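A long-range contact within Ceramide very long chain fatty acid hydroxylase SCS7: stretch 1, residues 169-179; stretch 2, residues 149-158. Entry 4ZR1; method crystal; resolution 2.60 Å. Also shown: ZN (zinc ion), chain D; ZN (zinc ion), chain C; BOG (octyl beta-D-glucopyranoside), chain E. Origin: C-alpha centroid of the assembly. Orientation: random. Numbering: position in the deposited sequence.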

# COMPACT_ATOMS: atom_id res chain seq x y z
N THR A 169 -13.23 0.50 -4.30
CA THR A 169 -12.54 1.49 -3.48
C THR A 169 -11.36 0.86 -2.76
O THR A 169 -10.26 1.42 -2.73
CB THR A 169 -13.49 2.10 -2.42
OG1 THR A 169 -14.65 2.62 -3.07
CG2 THR A 169 -12.78 3.21 -1.65
N HIS A 170 -11.60 -0.31 -2.17
CA HIS A 170 -10.56 -1.08 -1.51
C HIS A 170 -9.43 -1.40 -2.49
O HIS A 170 -8.26 -1.14 -2.23
CB HIS A 170 -11.15 -2.36 -0.93
CG HIS A 170 -10.15 -3.23 -0.25
ND1 HIS A 170 -9.34 -4.11 -0.94
CD2 HIS A 170 -9.84 -3.38 1.06
CE1 HIS A 170 -8.56 -4.74 -0.08
NE2 HIS A 170 -8.85 -4.32 1.14
N PHE A 171 -9.81 -1.97 -3.63
CA PHE A 171 -8.89 -2.30 -4.71
C PHE A 171 -8.00 -1.11 -5.08
O PHE A 171 -6.79 -1.25 -5.17
CB PHE A 171 -9.69 -2.77 -5.93
CG PHE A 171 -8.85 -3.14 -7.11
CD1 PHE A 171 -8.22 -4.37 -7.17
CD2 PHE A 171 -8.72 -2.27 -8.19
CE1 PHE A 171 -7.45 -4.72 -8.27
CE2 PHE A 171 -7.96 -2.61 -9.29
CZ PHE A 171 -7.33 -3.84 -9.34
N LEU A 172 -8.61 0.05 -5.29
CA LEU A 172 -7.86 1.26 -5.64
C LEU A 172 -6.93 1.76 -4.53
O LEU A 172 -5.90 2.37 -4.81
CB LEU A 172 -8.83 2.38 -6.04
CG LEU A 172 -9.53 2.27 -7.39
CD1 LEU A 172 -10.52 3.41 -7.55
CD2 LEU A 172 -8.53 2.27 -8.55
N LEU A 173 -7.28 1.51 -3.27
CA LEU A 173 -6.48 2.03 -2.15
C LEU A 173 -5.32 1.13 -1.79
O LEU A 173 -4.29 1.62 -1.34
CB LEU A 173 -7.35 2.25 -0.92
CG LEU A 173 -8.36 3.40 -1.03
CD1 LEU A 173 -9.05 3.65 0.30
CD2 LEU A 173 -7.68 4.65 -1.55
N HIS A 174 -5.47 -0.17 -1.98
CA HIS A 174 -4.45 -1.11 -1.53
C HIS A 174 -4.61 -2.54 -2.08
O HIS A 174 -3.63 -3.26 -2.26
CB HIS A 174 -4.44 -1.15 -0.00
CG HIS A 174 -3.20 -1.74 0.57
ND1 HIS A 174 -1.95 -1.20 0.36
CD2 HIS A 174 -3.01 -2.83 1.35
CE1 HIS A 174 -1.05 -1.93 0.99
NE2 HIS A 174 -1.67 -2.93 1.60
N GLY A 175 -5.85 -2.95 -2.33
CA GLY A 175 -6.11 -4.29 -2.83
C GLY A 175 -5.32 -4.64 -4.07
O GLY A 175 -4.73 -5.72 -4.16
N CYS A 176 -5.28 -3.72 -5.03
CA CYS A 176 -4.56 -3.92 -6.28
C CYS A 176 -3.09 -4.23 -6.03
O CYS A 176 -2.47 -5.06 -6.70
CB CYS A 176 -4.69 -2.69 -7.18
SG CYS A 176 -3.99 -2.91 -8.82
N HIS A 177 -2.52 -3.55 -5.05
CA HIS A 177 -1.12 -3.72 -4.76
C HIS A 177 -0.86 -5.14 -4.21
O HIS A 177 0.17 -5.75 -4.51
CB HIS A 177 -0.65 -2.64 -3.79
CG HIS A 177 0.76 -2.83 -3.34
ND1 HIS A 177 1.82 -2.87 -4.22
CD2 HIS A 177 1.29 -3.04 -2.11
CE1 HIS A 177 2.94 -3.07 -3.55
NE2 HIS A 177 2.64 -3.18 -2.27
N HIS A 178 -1.78 -5.66 -3.41
CA HIS A 178 -1.68 -7.04 -2.93
C HIS A 178 -1.96 -8.02 -4.06
O HIS A 178 -1.37 -9.09 -4.14
CB HIS A 178 -2.64 -7.28 -1.77
CG HIS A 178 -2.04 -6.96 -0.43
ND1 HIS A 178 -1.62 -7.94 0.45
CD2 HIS A 178 -1.78 -5.78 0.17
CE1 HIS A 178 -1.14 -7.37 1.54
NE2 HIS A 178 -1.22 -6.06 1.39
N TYR A 179 -2.89 -7.65 -4.93
CA TYR A 179 -3.20 -8.46 -6.08
C TYR A 179 -1.99 -8.50 -7.01
O TYR A 179 -1.65 -9.56 -7.52
CB TYR A 179 -4.45 -7.91 -6.78
CG TYR A 179 -5.02 -8.81 -7.85
CD1 TYR A 179 -5.47 -10.09 -7.55
CD2 TYR A 179 -5.16 -8.35 -9.15
CE1 TYR A 179 -6.01 -10.91 -8.54
CE2 TYR A 179 -5.70 -9.16 -10.15
CZ TYR A 179 -6.12 -10.44 -9.84
OH TYR A 179 -6.65 -11.23 -10.83
ZN ZN D . -1.06 -4.44 3.03
ZN ZN C . 3.98 -3.75 -0.53
C1 BOG E . -2.85 2.50 -5.42
O1 BOG E . -2.87 2.77 -6.80
C2 BOG E . -1.69 1.57 -5.13
O2 BOG E . -1.98 0.33 -5.73
C3 BOG E . -1.55 1.34 -3.65
O3 BOG E . -0.36 0.66 -3.31
C4 BOG E . -1.63 2.62 -2.87
O4 BOG E . -1.74 2.27 -1.51
C5 BOG E . -2.86 3.38 -3.30
O5 BOG E . -2.74 3.69 -4.67
C6 BOG E . -2.95 4.61 -2.42
O6 BOG E . -3.59 5.69 -3.06
C1' BOG E . -4.15 2.67 -7.40
C2' BOG E . -4.07 2.97 -8.88
C3' BOG E . -5.43 3.48 -9.34
C4' BOG E . -5.33 4.85 -9.98
C5' BOG E . -6.57 5.67 -9.65
C6' BOG E . -6.67 6.84 -10.61
C7' BOG E . -7.80 7.76 -10.18
C8' BOG E . -9.12 7.16 -10.60
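Stretch 2, residues 149-158: LHRFLFHFDD

Stretch 1 lies within a helix that begins earlier in the chain. Its regularity is broken by a wider pi-type turn at 171-175, seen in two consecutive five-residue bonds, Gly175 N to His170 O at 3.0 Å and Cys176 N to Phe171 O at 2.9 Å. Stretch 2 begins in another helix that starts earlier in the chain, and also carries a pi-type turn: Phe154 N donates to Leu149 O at 2.7 Å. His155, with phi/psi of -108/42, and Asp157, with a positive phi of 45°, are not in helical conformation. The two helix axes cross at -121°, their N-to-C directions 121° apart, and approach no closer than 10.1 Å. The backbones come nearest at His174 and Phe154, whose CA atoms lie 5.5 Å apart.

The zinc ion of chain D links the two stretches. Stretch 2 supplies His150 NE2 at 2.3 Å and His155 NE2 at 2.0 Å from the ZN atom; stretch 1 supplies His174 NE2 at 2.2 Å and His178 NE2 at 2.3 Å, and a fifth ligand atom comes from elsewhere in the structure. Shared coordination accounts for the short separations of His174 NE2 from His150 NE2 (3.2 Å) and from His155 NE2 (3.3 Å), neither of which is a hydrogen bond. The CA-to-CB bonds of His150 and His155 point sideways, yet their rings reach the metal. The edge of His155 is directed toward the face of His178 in an offset arrangement, with planes at 86° and centroids 4.7 Å apart.

Phe154 and His174 bury the most surface of their respective stretches. Their ring planes differ by 16°, but the rings are slid apart and barely overlap; Phe154 CD2 lies over one face of His174, 3.6 Å from His174 ND1. Phe154 also meets Leu173, with Phe154 CE1 4.1 Å from Leu173 CB, while Leu173 O sits over one face of the phenyl ring, 3.8 Å from Phe154 CE1. That carbonyl accepts a hydrogen bond from the detergent, BOG O4 to Leu173 O at 2.6 Å. Leu153 adds an apolar contact, its CD2 3.8 Å from Leu173 CD1.

In the loop of stretch 2, Asp157 OD1 accepts a hydrogen bond from His170 NE2 at 3.1 Å, with an N-H...acceptor angle of 145°. His170 NE2 is equally near Phe154 O, at 3.1 Å, but the angle there is poor. Asp157 OD2 accepts a weak bond from His155 ND1 at 3.3 Å, so the Asp157 carboxylate joins a zinc ligand to His170.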

# COMPACT_ATOMS: atom_id res chain seq x y z
N LEU A 149 -3.54 3.87 8.72
CA LEU A 149 -4.12 3.74 7.38
C LEU A 149 -3.96 2.33 6.85
O LEU A 149 -4.92 1.72 6.39
CB LEU A 149 -3.47 4.73 6.41
CG LEU A 149 -3.84 6.18 6.70
CD1 LEU A 149 -3.29 7.10 5.63
CD2 LEU A 149 -5.35 6.29 6.81
N HIS A 150 -2.74 1.80 6.95
CA HIS A 150 -2.46 0.48 6.43
C HIS A 150 -3.30 -0.59 7.09
O HIS A 150 -3.91 -1.42 6.41
CB HIS A 150 -0.98 0.15 6.60
CG HIS A 150 -0.57 -1.07 5.85
ND1 HIS A 150 0.69 -1.64 5.97
CD2 HIS A 150 -1.24 -1.84 4.96
CE1 HIS A 150 0.76 -2.70 5.19
NE2 HIS A 150 -0.39 -2.84 4.56
N ARG A 151 -3.35 -0.57 8.42
CA ARG A 151 -4.05 -1.63 9.15
C ARG A 151 -5.58 -1.49 9.13
O ARG A 151 -6.29 -2.49 9.00
CB ARG A 151 -3.57 -1.67 10.60
CG ARG A 151 -4.33 -2.64 11.47
CD ARG A 151 -3.71 -2.74 12.83
NE ARG A 151 -4.58 -3.41 13.79
CZ ARG A 151 -4.28 -3.55 15.07
NH1 ARG A 151 -3.14 -3.06 15.55
NH2 ARG A 151 -5.13 -4.17 15.88
N PHE A 152 -6.07 -0.26 9.27
CA PHE A 152 -7.49 -0.07 9.49
C PHE A 152 -8.25 0.45 8.25
O PHE A 152 -9.43 0.15 8.09
CB PHE A 152 -7.71 0.87 10.68
CG PHE A 152 -7.23 0.30 12.00
CD1 PHE A 152 -7.91 -0.75 12.60
CD2 PHE A 152 -6.12 0.83 12.64
CE1 PHE A 152 -7.47 -1.28 13.81
CE2 PHE A 152 -5.69 0.30 13.85
CZ PHE A 152 -6.36 -0.76 14.43
N LEU A 153 -7.60 1.20 7.37
CA LEU A 153 -8.29 1.62 6.15
C LEU A 153 -7.96 0.68 4.98
O LEU A 153 -8.85 0.06 4.40
CB LEU A 153 -7.96 3.06 5.78
CG LEU A 153 -8.82 3.56 4.61
CD1 LEU A 153 -10.17 4.00 5.13
CD2 LEU A 153 -8.15 4.70 3.84
N PHE A 154 -6.68 0.56 4.67
CA PHE A 154 -6.23 -0.31 3.60
C PHE A 154 -6.65 -1.78 3.78
O PHE A 154 -7.04 -2.45 2.83
CB PHE A 154 -4.71 -0.23 3.47
CG PHE A 154 -4.23 1.07 2.91
CD1 PHE A 154 -5.13 2.06 2.56
CD2 PHE A 154 -2.87 1.30 2.73
CE1 PHE A 154 -4.68 3.26 2.04
CE2 PHE A 154 -2.42 2.50 2.21
CZ PHE A 154 -3.32 3.48 1.86
N HIS A 155 -6.56 -2.29 5.00
CA HIS A 155 -6.98 -3.67 5.24
C HIS A 155 -8.28 -3.75 6.02
O HIS A 155 -8.41 -4.58 6.92
CB HIS A 155 -5.87 -4.44 5.96
CG HIS A 155 -4.72 -4.79 5.07
ND1 HIS A 155 -4.69 -5.92 4.30
CD2 HIS A 155 -3.56 -4.13 4.83
CE1 HIS A 155 -3.55 -5.96 3.62
NE2 HIS A 155 -2.85 -4.89 3.92
N PHE A 156 -9.24 -2.89 5.68
CA PHE A 156 -10.63 -3.01 6.11
C PHE A 156 -11.12 -4.46 6.01
O PHE A 156 -11.70 -5.00 6.96
CB PHE A 156 -11.51 -2.10 5.26
CG PHE A 156 -12.67 -1.50 6.00
CD1 PHE A 156 -12.49 -0.42 6.85
CD2 PHE A 156 -13.96 -1.99 5.82
CE1 PHE A 156 -13.56 0.14 7.52
CE2 PHE A 156 -15.03 -1.44 6.49
CZ PHE A 156 -14.83 -0.37 7.34
N ASP A 157 -10.87 -5.07 4.85
CA ASP A 157 -11.10 -6.50 4.59
C ASP A 157 -12.43 -7.05 5.11
O ASP A 157 -13.49 -6.69 4.59
CB ASP A 157 -9.95 -7.32 5.18
CG ASP A 157 -8.59 -6.91 4.60
OD1 ASP A 157 -8.54 -6.08 3.67
OD2 ASP A 157 -7.57 -7.43 5.08
N ASP A 158 -12.37 -7.93 6.11
CA ASP A 158 -13.55 -8.59 6.69
C ASP A 158 -14.69 -7.61 6.98
O ASP A 158 -15.86 -7.92 6.76
CB ASP A 158 -13.16 -9.33 7.98
CG ASP A 158 -14.19 -10.37 8.41
OD1 ASP A 158 -15.28 -10.45 7.78
OD2 ASP A 158 -13.92 -11.10 9.38